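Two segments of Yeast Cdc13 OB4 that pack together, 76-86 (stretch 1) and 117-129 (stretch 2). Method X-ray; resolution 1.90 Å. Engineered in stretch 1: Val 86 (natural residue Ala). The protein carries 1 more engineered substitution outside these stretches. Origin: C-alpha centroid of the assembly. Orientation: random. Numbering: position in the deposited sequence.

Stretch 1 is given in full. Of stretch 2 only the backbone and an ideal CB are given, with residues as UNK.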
# COMPACT_ATOMS: atom_id res chain seq x y z
N GLU B 76 -7.97 -10.14 -17.04
CA GLU B 76 -7.31 -9.92 -18.31
C GLU B 76 -5.84 -9.51 -18.17
O GLU B 76 -4.97 -10.05 -18.85
CB GLU B 76 -8.06 -8.89 -19.14
CG GLU B 76 -7.91 -9.08 -20.64
CD GLU B 76 -8.71 -10.27 -21.17
OE1 GLU B 76 -9.35 -10.97 -20.36
OE2 GLU B 76 -8.69 -10.49 -22.40
N GLU B 77 -5.58 -8.55 -17.28
CA GLU B 77 -4.22 -8.09 -17.02
C GLU B 77 -3.36 -9.19 -16.39
O GLU B 77 -2.18 -9.35 -16.73
CB GLU B 77 -4.24 -6.88 -16.09
CG GLU B 77 -4.72 -5.59 -16.74
CD GLU B 77 -4.75 -4.44 -15.75
OE1 GLU B 77 -3.98 -4.49 -14.76
OE2 GLU B 77 -5.56 -3.50 -15.94
N VAL B 78 -3.95 -9.93 -15.46
CA VAL B 78 -3.26 -11.05 -14.84
C VAL B 78 -2.88 -12.12 -15.86
O VAL B 78 -1.75 -12.62 -15.87
CB VAL B 78 -4.09 -11.66 -13.69
CG1 VAL B 78 -3.40 -12.90 -13.13
CG2 VAL B 78 -4.27 -10.63 -12.58
N GLN B 79 -3.83 -12.47 -16.73
CA GLN B 79 -3.54 -13.46 -17.76
C GLN B 79 -2.51 -12.95 -18.76
O GLN B 79 -1.65 -13.71 -19.19
CB GLN B 79 -4.82 -13.90 -18.47
CG GLN B 79 -5.72 -14.78 -17.59
CD GLN B 79 -4.98 -15.99 -17.04
OE1 GLN B 79 -4.44 -16.80 -17.79
NE2 GLN B 79 -4.94 -16.11 -15.71
N ASN B 80 -2.57 -11.68 -19.11
CA ASN B 80 -1.55 -11.12 -20.00
C ASN B 80 -0.19 -11.20 -19.33
O ASN B 80 0.82 -11.51 -19.97
CB ASN B 80 -1.87 -9.67 -20.38
CG ASN B 80 -3.14 -9.55 -21.21
OD1 ASN B 80 -3.58 -10.51 -21.84
ND2 ASN B 80 -3.74 -8.36 -21.21
N PHE B 81 -0.14 -10.92 -18.03
CA PHE B 81 1.11 -11.01 -17.29
C PHE B 81 1.66 -12.44 -17.27
O PHE B 81 2.87 -12.65 -17.43
CB PHE B 81 0.96 -10.49 -15.86
CG PHE B 81 2.18 -10.75 -14.99
CD1 PHE B 81 2.26 -11.87 -14.18
CD2 PHE B 81 3.25 -9.87 -15.01
CE1 PHE B 81 3.38 -12.11 -13.39
CE2 PHE B 81 4.37 -10.10 -14.22
CZ PHE B 81 4.44 -11.21 -13.41
N LEU B 82 0.79 -13.43 -17.07
CA LEU B 82 1.25 -14.82 -16.93
C LEU B 82 1.57 -15.50 -18.25
O LEU B 82 2.51 -16.29 -18.34
CB LEU B 82 0.19 -15.65 -16.20
CG LEU B 82 -0.23 -15.24 -14.79
CD1 LEU B 82 -1.54 -15.92 -14.42
CD2 LEU B 82 0.87 -15.55 -13.76
N GLY B 83 0.77 -15.23 -19.28
CA GLY B 83 0.86 -16.02 -20.49
C GLY B 83 0.52 -17.47 -20.19
O GLY B 83 -0.51 -17.75 -19.57
N ASP B 84 1.39 -18.39 -20.59
CA ASP B 84 1.16 -19.83 -20.40
C ASP B 84 1.72 -20.34 -19.08
O ASP B 84 2.28 -21.43 -19.01
CB ASP B 84 1.80 -20.63 -21.54
CG ASP B 84 1.01 -20.55 -22.83
OD1 ASP B 84 -0.24 -20.63 -22.78
OD2 ASP B 84 1.63 -20.42 -23.90
N GLU B 85 1.58 -19.54 -18.03
CA GLU B 85 2.15 -19.89 -16.74
C GLU B 85 1.08 -19.87 -15.66
O GLU B 85 0.22 -18.99 -15.65
CB GLU B 85 3.28 -18.91 -16.39
CG GLU B 85 4.12 -19.31 -15.20
CD GLU B 85 5.14 -20.39 -15.54
OE1 GLU B 85 5.54 -20.49 -16.72
OE2 GLU B 85 5.52 -21.14 -14.63
N VAL B 86 1.13 -20.83 -14.74
CA VAL B 86 0.17 -20.88 -13.64
C VAL B 86 0.55 -19.88 -12.55
O VAL B 86 1.72 -19.72 -12.22
CB VAL B 86 0.10 -22.30 -13.04
CG1 VAL B 86 1.48 -22.77 -12.61
CG2 VAL B 86 -0.87 -22.34 -11.88
N UNK B 117 -0.46 2.81 -9.16
CA UNK B 117 0.56 2.65 -10.19
C UNK B 117 0.45 1.25 -10.79
O UNK B 117 0.20 0.26 -10.09
CB UNK B 117 1.96 2.89 -9.62
N UNK B 118 0.65 1.17 -12.10
CA UNK B 118 0.43 -0.06 -12.83
C UNK B 118 1.54 -0.18 -13.86
O UNK B 118 2.01 0.84 -14.35
CB UNK B 118 -0.95 -0.09 -13.48
N UNK B 119 1.96 -1.40 -14.20
CA UNK B 119 3.03 -1.57 -15.18
C UNK B 119 2.52 -1.80 -16.60
O UNK B 119 1.41 -2.28 -16.80
CB UNK B 119 3.92 -2.74 -14.77
N UNK B 120 3.36 -1.50 -17.58
CA UNK B 120 2.98 -1.63 -18.98
C UNK B 120 3.72 -2.76 -19.67
O UNK B 120 4.94 -2.82 -19.59
CB UNK B 120 3.24 -0.32 -19.72
N UNK B 121 2.99 -3.63 -20.36
CA UNK B 121 3.59 -4.71 -21.14
C UNK B 121 4.54 -5.53 -20.27
O UNK B 121 5.60 -5.97 -20.71
CB UNK B 121 4.33 -4.15 -22.35
N UNK B 122 4.16 -5.70 -19.01
CA UNK B 122 4.97 -6.47 -18.07
C UNK B 122 4.50 -7.92 -18.11
O UNK B 122 3.30 -8.18 -18.00
CB UNK B 122 4.87 -5.90 -16.65
N UNK B 123 5.42 -8.86 -18.29
CA UNK B 123 5.06 -10.27 -18.28
C UNK B 123 6.08 -11.05 -17.46
O UNK B 123 7.22 -10.60 -17.29
CB UNK B 123 4.97 -10.82 -19.70
N UNK B 124 5.69 -12.21 -16.96
CA UNK B 124 6.64 -13.03 -16.18
C UNK B 124 7.79 -13.53 -17.06
O UNK B 124 8.94 -13.62 -16.61
CB UNK B 124 5.92 -14.22 -15.54
N UNK B 125 7.49 -13.85 -18.31
CA UNK B 125 8.54 -14.27 -19.25
C UNK B 125 9.56 -13.16 -19.46
O UNK B 125 10.76 -13.41 -19.46
CB UNK B 125 7.93 -14.68 -20.59
N UNK B 126 9.09 -11.93 -19.63
CA UNK B 126 10.01 -10.82 -19.82
C UNK B 126 10.87 -10.53 -18.58
O UNK B 126 12.04 -10.21 -18.71
CB UNK B 126 9.22 -9.57 -20.20
N UNK B 127 10.29 -10.62 -17.38
CA UNK B 127 11.06 -10.41 -16.15
C UNK B 127 12.10 -11.50 -16.00
O UNK B 127 13.21 -11.27 -15.53
CB UNK B 127 10.14 -10.38 -14.93
N UNK B 128 11.72 -12.72 -16.40
CA UNK B 128 12.66 -13.84 -16.35
C UNK B 128 13.83 -13.61 -17.30
O UNK B 128 14.97 -13.96 -16.99
CB UNK B 128 11.95 -15.15 -16.70
N UNK B 129 13.53 -13.03 -18.46
CA UNK B 129 14.56 -12.72 -19.44
C UNK B 129 15.50 -11.65 -18.90
O UNK B 129 16.71 -11.76 -19.06
CB UNK B 129 13.93 -12.26 -20.76

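Position 117 is in a strand, and stretch 1 leaves nothing within 5.5 Å of its ideal CB. Nothing here selects a residue; it is Trp 117, which makes no contact across the pair.

At 118 the CA-to-CB bond points toward stretch 1, and the ideal CB lies 5.5 Å from Glu 77 OE1. A small side chain, or one with a donor, would suit a place near a carboxylate. The residue is Ser 118. Its OG stays 4.2 Å from Glu 77 OE1, too far for a hydrogen bond.

Position 119 has phi -95° and no neighbour near its CB, so many residues would fit. It is Pro 119. A water donates weakly from its O to Pro 119 O at 3.5 Å and to Glu 77 OE1 at 2.9 Å.

Position 120 is out of reach, in extended backbone, and open to many side chains; it is Ile 120. Position 121 has positive phi (53/37), which Gly, Asn or Asp often adopt, and its CB points away. The residue is nevertheless Glu 121, without a contact here.

At 122 CA-to-CB runs sideways, and the ideal CB is 4.6 Å from Phe 81 CD2. A small or medium apolar side chain could meet the ring. It is Cys 122, with chi1 t. Its SG lies at the ring edge, 3.9 Å from Phe 81 CE2.

Position 123 comes right before a helix. Its ideal CB is 3.6 Å from Phe 81 O, although the bond points away overall. Ser, Thr, Asp or Asn could cap the helix. The residue is Thr 123. Its OG1 accepts from the backbone N of 126 at 3.0 Å, a capping bond, while its CG2 lies 3.6 Å from Asn 80 O.

At 124 the backbone N donates to Phe 81 O at 2.9 Å, a bond that needs no particular side chain but rules out proline. The CB points sideways, near Phe 81 and Glu 85 CG, so a medium apolar group is likely. It is Ile 124. Its CB packs 3.9 Å from Phe 81 CE1, and its CG2 is 3.6 Å from Leu 82 O.

The CB of 125 has nothing close, but the end of stretch 1's helix leaves Leu 82 O as an acceptor. A long side chain with a donor could reach it: Gln, Lys or Arg. Gln 125 does so, its NE2 donating to Leu 82 O at 2.9 Å.

Position 126 is out of reach; it is Glu 126.

The CB of 127 points toward stretch 1, with the Phe 81 ring ahead. Leu, Met or Ile would suit. Leu 127 places CD1 4.0 Å from Phe 81 CE2, at the ring edge.

At 128 CB again points toward stretch 1, where the Glu 85 carboxylate invites Arg or Lys. It is Arg 128. NH1 meets Glu 85 OE1 at 3.2 Å in a salt bridge, and NH2 adds a weak bond to Glu 85 OE2 at 3.3 Å.

Stretch 1 does not reach 129; it is Leu 129.

Stretch 2 117-129: WSPIECTIQELRL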
# COMPACT_ATOMS: atom_id res chain seq x y z
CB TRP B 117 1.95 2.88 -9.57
CG TRP B 117 2.14 4.34 -9.24
CD1 TRP B 117 1.78 4.97 -8.07
CD2 TRP B 117 2.67 5.35 -10.11
NE1 TRP B 117 2.07 6.32 -8.16
CE2 TRP B 117 2.60 6.58 -9.38
CE3 TRP B 117 3.18 5.34 -11.40
CZ2 TRP B 117 3.07 7.78 -9.94
CZ3 TRP B 117 3.61 6.54 -11.95
CH2 TRP B 117 3.57 7.74 -11.22
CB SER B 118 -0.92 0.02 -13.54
OG SER B 118 -1.41 -1.26 -13.87
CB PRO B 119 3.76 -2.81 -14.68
CG PRO B 119 2.67 -3.66 -14.08
CD PRO B 119 1.63 -2.67 -13.52
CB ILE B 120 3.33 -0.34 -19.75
CG1 ILE B 120 2.55 0.83 -19.16
CG2 ILE B 120 3.05 -0.52 -21.24
CD1 ILE B 120 3.17 2.17 -19.46
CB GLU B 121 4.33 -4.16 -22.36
CG GLU B 121 3.42 -3.64 -23.46
CD GLU B 121 4.18 -2.87 -24.53
OE1 GLU B 121 5.43 -2.95 -24.56
OE2 GLU B 121 3.52 -2.18 -25.35
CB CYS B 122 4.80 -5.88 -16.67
SG CYS B 122 5.79 -6.66 -15.40
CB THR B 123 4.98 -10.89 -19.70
OG1 THR B 123 6.29 -10.99 -20.28
CG2 THR B 123 4.05 -10.09 -20.61
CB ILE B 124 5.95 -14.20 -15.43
CG1 ILE B 124 6.95 -14.94 -14.53
CG2 ILE B 124 5.31 -15.18 -16.43
CD1 ILE B 124 7.42 -14.12 -13.33
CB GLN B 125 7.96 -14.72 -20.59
CG GLN B 125 7.12 -15.98 -20.52
CD GLN B 125 5.69 -15.71 -20.06
OE1 GLN B 125 5.28 -14.56 -19.88
NE2 GLN B 125 4.93 -16.78 -19.88
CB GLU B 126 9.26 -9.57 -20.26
CG GLU B 126 10.13 -8.60 -21.02
CD GLU B 126 10.96 -7.75 -20.10
OE1 GLU B 126 10.51 -7.53 -18.96
OE2 GLU B 126 12.05 -7.30 -20.52
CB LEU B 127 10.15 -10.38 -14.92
CG LEU B 127 9.23 -9.16 -14.77
CD1 LEU B 127 8.23 -9.33 -13.62
CD2 LEU B 127 10.04 -7.88 -14.59
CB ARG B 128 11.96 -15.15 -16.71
CG ARG B 128 11.16 -15.78 -15.58
CD ARG B 128 10.33 -16.94 -16.08
NE ARG B 128 9.56 -17.55 -15.00
CZ ARG B 128 8.53 -18.36 -15.19
NH1 ARG B 128 8.14 -18.67 -16.42
NH2 ARG B 128 7.88 -18.86 -14.15
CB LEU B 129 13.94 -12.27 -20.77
CG LEU B 129 14.88 -12.14 -21.97
CD1 LEU B 129 15.67 -13.43 -22.18
CD2 LEU B 129 14.09 -11.77 -23.22
O HOH W 1 -1.36 -4.18 -15.95
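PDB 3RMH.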